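Local coordinates for protein acetyl-CoA acetyltransferase A (Ascaris suum, PDB 6BJA) that probably catalyses acetyl transfer in a thiolase reaction, interconverting two acetyl-CoA molecules with acetoacetyl-CoA and free coenzyme A, at residues A33-I45 / L68-I82. Sequence-based numbering, arbitrary orientation.
Sequences AVDLGIVVTKEAI and LGQNIARQISIASEI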
loop_
_atom_site.group_PDB
_atom_site.type_symbol
_atom_site.label_atom_id
_atom_site.label_comp_id
_atom_site.label_asym_id
_atom_site.label_seq_id
_atom_site.Cartn_x
_atom_site.Cartn_y
_atom_site.Cartn_z
ATOM N N ALA A 33 -2.744 -0.080 -21.984
ATOM C CA ALA A 33 -2.612 0.951 -22.996
ATOM C C ALA A 33 -1.676 0.514 -24.134
ATOM O O ALA A 33 -1.872 0.898 -25.286
ATOM C CB ALA A 33 -2.111 2.246 -22.374
ATOM N N VAL A 34 -0.658 -0.283 -23.811
ATOM C CA VAL A 34 0.228 -0.820 -24.842
ATOM C C VAL A 34 -0.559 -1.752 -25.751
ATOM O O VAL A 34 -0.498 -1.623 -26.980
ATOM C CB VAL A 34 1.455 -1.537 -24.215
ATOM C CG1 VAL A 34 2.215 -2.375 -25.262
ATOM C CG2 VAL A 34 2.370 -0.482 -23.595
ATOM N N ASP A 35 -1.321 -2.667 -25.165
ATOM C CA ASP A 35 -2.142 -3.582 -25.967
ATOM C C ASP A 35 -3.070 -2.812 -26.908
ATOM O O ASP A 35 -3.167 -3.124 -28.089
ATOM C CB ASP A 35 -2.982 -4.499 -25.078
ATOM C CG ASP A 35 -2.143 -5.459 -24.252
ATOM O OD1 ASP A 35 -1.051 -5.914 -24.712
ATOM O OD2 ASP A 35 -2.582 -5.769 -23.125
ATOM N N LEU A 36 -3.749 -1.784 -26.399
ATOM C CA LEU A 36 -4.696 -1.067 -27.240
ATOM C C LEU A 36 -3.974 -0.274 -28.322
ATOM O O LEU A 36 -4.472 -0.111 -29.434
ATOM C CB LEU A 36 -5.567 -0.136 -26.386
ATOM C CG LEU A 36 -6.418 -0.778 -25.291
ATOM C CD1 LEU A 36 -7.118 0.290 -24.470
ATOM C CD2 LEU A 36 -7.445 -1.730 -25.924
ATOM N N GLY A 37 -2.803 0.244 -27.984
ATOM C CA GLY A 37 -1.992 1.001 -28.926
ATOM C C GLY A 37 -1.531 0.110 -30.063
ATOM O O GLY A 37 -1.491 0.528 -31.217
ATOM N N ILE A 38 -1.197 -1.137 -29.748
ATOM C CA ILE A 38 -0.815 -2.080 -30.786
ATOM C C ILE A 38 -2.003 -2.371 -31.719
ATOM O O ILE A 38 -1.841 -2.435 -32.950
ATOM C CB ILE A 38 -0.283 -3.387 -30.171
ATOM C CG1 ILE A 38 1.019 -3.134 -29.428
ATOM C CG2 ILE A 38 -0.082 -4.485 -31.252
ATOM C CD1 ILE A 38 1.363 -4.211 -28.413
ATOM N N VAL A 39 -3.202 -2.523 -31.160
ATOM C CA VAL A 39 -4.372 -2.788 -31.997
ATOM C C VAL A 39 -4.512 -1.705 -33.038
ATOM O O VAL A 39 -4.639 -2.015 -34.224
ATOM C CB VAL A 39 -5.660 -2.889 -31.166
ATOM C CG1 VAL A 39 -6.919 -2.929 -32.052
ATOM C CG2 VAL A 39 -5.613 -4.107 -30.289
ATOM N N VAL A 40 -4.506 -0.432 -32.617
ATOM C CA VAL A 40 -4.790 0.619 -33.586
ATOM C C VAL A 40 -3.593 0.915 -34.489
ATOM O O VAL A 40 -3.771 1.307 -35.643
ATOM C CB VAL A 40 -5.294 1.916 -32.926
ATOM C CG1 VAL A 40 -6.671 1.683 -32.339
ATOM C CG2 VAL A 40 -4.325 2.436 -31.859
ATOM N N THR A 41 -2.374 0.691 -34.000
ATOM C CA THR A 41 -1.215 0.908 -34.837
ATOM C C THR A 41 -1.180 -0.120 -35.962
ATOM O O THR A 41 -0.991 0.235 -37.115
ATOM C CB THR A 41 0.082 0.849 -34.004
ATOM O OG1 THR A 41 0.047 1.913 -33.040
ATOM C CG2 THR A 41 1.325 1.024 -34.863
ATOM N N LYS A 42 -1.363 -1.383 -35.618
ATOM C CA LYS A 42 -1.390 -2.427 -36.641
ATOM C C LYS A 42 -2.503 -2.164 -37.647
ATOM O O LYS A 42 -2.276 -2.300 -38.852
ATOM C CB LYS A 42 -1.550 -3.801 -36.006
ATOM C CG LYS A 42 -0.294 -4.314 -35.313
ATOM C CD LYS A 42 -0.568 -5.695 -34.735
ATOM C CE LYS A 42 0.614 -6.614 -34.915
ATOM N NZ LYS A 42 0.277 -8.004 -34.475
ATOM N N GLU A 43 -3.693 -1.755 -37.189
ATOM C CA GLU A 43 -4.780 -1.621 -38.165
ATOM C C GLU A 43 -4.580 -0.356 -38.999
ATOM O O GLU A 43 -4.883 -0.334 -40.177
ATOM C CB GLU A 43 -6.153 -1.621 -37.486
ATOM C CG GLU A 43 -7.302 -1.639 -38.490
ATOM C CD GLU A 43 -7.485 -2.979 -39.186
ATOM O OE1 GLU A 43 -7.019 -4.024 -38.628
ATOM O OE2 GLU A 43 -8.117 -2.984 -40.294
ATOM N N ALA A 44 -4.046 0.704 -38.408
ATOM C CA ALA A 44 -3.766 1.909 -39.183
ATOM C C ALA A 44 -2.734 1.647 -40.289
ATOM O O ALA A 44 -2.846 2.187 -41.385
ATOM C CB ALA A 44 -3.276 3.030 -38.271
ATOM N N ILE A 45 -1.723 0.845 -39.986
ATOM C CA ILE A 45 -0.711 0.458 -40.970
ATOM C C ILE A 45 -1.389 -0.357 -42.081
ATOM O O ILE A 45 -1.200 -0.051 -43.252
ATOM C CB ILE A 45 0.412 -0.328 -40.320
ATOM C CG1 ILE A 45 1.214 0.600 -39.409
ATOM C CG2 ILE A 45 1.326 -0.950 -41.368
ATOM C CD1 ILE A 45 2.220 -0.115 -38.538
ATOM N N LEU A 68 3.389 1.245 -16.685
ATOM C CA LEU A 68 3.278 0.698 -18.035
ATOM C C LEU A 68 4.609 0.305 -18.658
ATOM O O LEU A 68 4.638 -0.287 -19.734
ATOM C CB LEU A 68 2.595 1.696 -18.947
ATOM C CG LEU A 68 1.282 2.233 -18.381
ATOM C CD1 LEU A 68 0.576 3.033 -19.456
ATOM C CD2 LEU A 68 0.402 1.100 -17.864
ATOM N N GLY A 69 5.703 0.649 -17.998
ATOM C CA GLY A 69 7.017 0.292 -18.496
ATOM C C GLY A 69 7.722 1.455 -19.152
ATOM O O GLY A 69 7.243 2.584 -19.127
ATOM N N GLN A 70 8.922 1.203 -19.676
ATOM C CA GLN A 70 9.639 2.221 -20.430
ATOM C C GLN A 70 8.893 2.620 -21.697
ATOM O O GLN A 70 8.460 1.755 -22.442
ATOM C CB GLN A 70 11.031 1.710 -20.839
ATOM C CG GLN A 70 11.999 1.572 -19.697
ATOM C CD GLN A 70 13.389 1.150 -20.149
ATOM O OE1 GLN A 70 13.582 0.616 -21.247
ATOM N NE2 GLN A 70 14.367 1.399 -19.303
ATOM N N ASN A 71 8.797 3.929 -21.929
ATOM C CA ASN A 71 8.394 4.526 -23.215
ATOM C C ASN A 71 7.425 3.681 -24.026
ATOM O O ASN A 71 7.832 2.956 -24.933
ATOM C CB ASN A 71 9.668 4.822 -24.026
ATOM C CG ASN A 71 9.403 5.532 -25.347
ATOM O OD1 ASN A 71 8.302 6.019 -25.628
ATOM N ND2 ASN A 71 10.438 5.596 -26.174
ATOM N N ILE A 72 6.142 3.762 -23.700
ATOM C CA ILE A 72 5.202 2.812 -24.303
ATOM C C ILE A 72 5.180 2.924 -25.827
ATOM O O ILE A 72 4.876 1.938 -26.490
ATOM C CB ILE A 72 3.761 2.960 -23.765
ATOM C CG1 ILE A 72 3.180 4.341 -24.051
ATOM C CG2 ILE A 72 3.710 2.611 -22.288
ATOM C CD1 ILE A 72 1.720 4.392 -23.776
ATOM N N ALA A 73 5.514 4.085 -26.385
ATOM C CA ALA A 73 5.600 4.229 -27.841
ATOM C C ALA A 73 6.551 3.191 -28.439
ATOM O O ALA A 73 6.245 2.623 -29.482
ATOM C CB ALA A 73 6.038 5.611 -28.230
ATOM N N ARG A 74 7.672 2.912 -27.770
ATOM C CA ARG A 74 8.617 1.922 -28.287
ATOM C C ARG A 74 8.065 0.489 -28.166
ATOM O O ARG A 74 8.260 -0.344 -29.053
ATOM C CB ARG A 74 9.938 2.053 -27.554
ATOM C CG ARG A 74 11.035 1.123 -28.061
ATOM C CD ARG A 74 11.495 1.500 -29.444
ATOM N NE ARG A 74 12.770 0.824 -29.772
ATOM C CZ ARG A 74 13.345 0.861 -30.970
ATOM N NH1 ARG A 74 12.819 1.570 -31.960
ATOM N NH2 ARG A 74 14.481 0.200 -31.170
ATOM N N GLN A 75 7.395 0.191 -27.062
ATOM C CA GLN A 75 6.756 -1.098 -26.884
ATOM C C GLN A 75 5.735 -1.331 -27.983
ATOM O O GLN A 75 5.684 -2.399 -28.583
ATOM C CB GLN A 75 6.090 -1.199 -25.521
ATOM C CG GLN A 75 7.029 -1.109 -24.332
ATOM C CD GLN A 75 6.285 -1.301 -23.039
ATOM O OE1 GLN A 75 5.583 -2.302 -22.852
ATOM N NE2 GLN A 75 6.402 -0.333 -22.145
ATOM N N ILE A 76 4.915 -0.325 -28.241
ATOM C CA ILE A 76 3.872 -0.423 -29.253
ATOM C C ILE A 76 4.477 -0.607 -30.642
ATOM O O ILE A 76 4.068 -1.478 -31.428
ATOM C CB ILE A 76 2.975 0.843 -29.211
ATOM C CG1 ILE A 76 2.132 0.844 -27.936
ATOM C CG2 ILE A 76 2.066 0.940 -30.444
ATOM C CD1 ILE A 76 1.537 2.215 -27.604
ATOM N N SER A 77 5.498 0.192 -30.934
ATOM C CA SER A 77 6.135 0.171 -32.236
ATOM C C SER A 77 6.735 -1.206 -32.528
ATOM O O SER A 77 6.487 -1.809 -33.584
ATOM C CB SER A 77 7.204 1.249 -32.279
ATOM O OG SER A 77 7.787 1.419 -33.547
ATOM N N ILE A 78 7.510 -1.712 -31.584
ATOM C CA ILE A 78 8.160 -3.012 -31.785
ATOM C C ILE A 78 7.126 -4.127 -31.950
ATOM O O ILE A 78 7.247 -4.989 -32.859
ATOM C CB ILE A 78 9.128 -3.330 -30.628
ATOM C CG1 ILE A 78 10.365 -2.451 -30.768
ATOM C CG2 ILE A 78 9.524 -4.821 -30.631
ATOM C CD1 ILE A 78 11.354 -2.572 -29.627
ATOM N N ALA A 79 6.091 -4.120 -31.109
ATOM C CA ALA A 79 5.064 -5.163 -31.156
ATOM C C ALA A 79 4.174 -5.057 -32.396
ATOM O O ALA A 79 3.512 -6.044 -32.781
ATOM C CB ALA A 79 4.220 -5.128 -29.913
ATOM N N SER A 80 4.215 -3.901 -33.054
ATOM C CA SER A 80 3.495 -3.666 -34.301
ATOM C C SER A 80 4.352 -3.949 -35.549
ATOM O O SER A 80 3.955 -3.624 -36.674
ATOM C CB SER A 80 2.975 -2.225 -34.344
ATOM O OG SER A 80 2.093 -1.987 -33.263
ATOM N N GLU A 81 5.518 -4.576 -35.344
ATOM C CA GLU A 81 6.452 -4.931 -36.422
ATOM C C GLU A 81 7.023 -3.738 -37.190
ATOM O O GLU A 81 7.418 -3.837 -38.340
ATOM C CB GLU A 81 5.760 -5.912 -37.375
ATOM C CG GLU A 81 5.323 -7.181 -36.646
ATOM C CD GLU A 81 4.787 -8.261 -37.580
ATOM O OE1 GLU A 81 4.124 -7.920 -38.585
ATOM O OE2 GLU A 81 5.034 -9.456 -37.305
ATOM N N ILE A 82 7.070 -2.581 -36.537
ATOM C CA ILE A 82 7.765 -1.427 -37.081
ATOM C C ILE A 82 9.266 -1.641 -36.823
ATOM O O ILE A 82 9.613 -2.184 -35.790
ATOM C CB ILE A 82 7.222 -0.142 -36.439
ATOM C CG1 ILE A 82 5.772 0.050 -36.877
ATOM C CG2 ILE A 82 8.031 1.077 -36.833
ATOM C CD1 ILE A 82 5.057 1.175 -36.123
#
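Two helices of the thiolase fold, 33-48 and 72-79, packed against the 87-92 / 57-61 / 116-124 / 257-267 part of the mixed sheet, meet in a knob-into-hole contact: Ile76 fits among Val34, Gly37, Ile38 and Thr41. The segment axes approach to 8.8 Å and cross at -48°, and the CA atoms of Ile38 and Ile76 come within 5.2 Å. Ile76 CD1 lies 4.0 Å from Gly37 CA, where the glycine leaves the helix surface low. With CG1 beside the backbone N (chi1 -70°), Ile76 CG2 falls anti to that N and reaches Thr41 OG1 at 3.4 Å, while CG1 lies against Val34 O. Both hydroxyls are satisfied within their own segments, Thr41 OG1 donating to Gly37 O at 2.8 Å from above the carbonyl plane and Ser80 OG to Ile76 O at 2.7 Å, so the interface is mainly apolar. Ile38 CD1 presses on Ala79 CB at a tight 3.4 Å. At one end Val34 CG2 meets Ile72 CG2 at 3.6 Å, next to the Gln75 amide, whose NE2 holds the preceding turn through Leu68 O and Gln70 O. At the other, beyond the Schellman motif at Glu81, Ile82 packs on Ile45 CD1. On the sheet side of the pair, Leu36 and Val40 rest on strand 257-267, Thr41 and Ile82 on strand 116-124, while Gln70 and Arg74 bond to the second subunit.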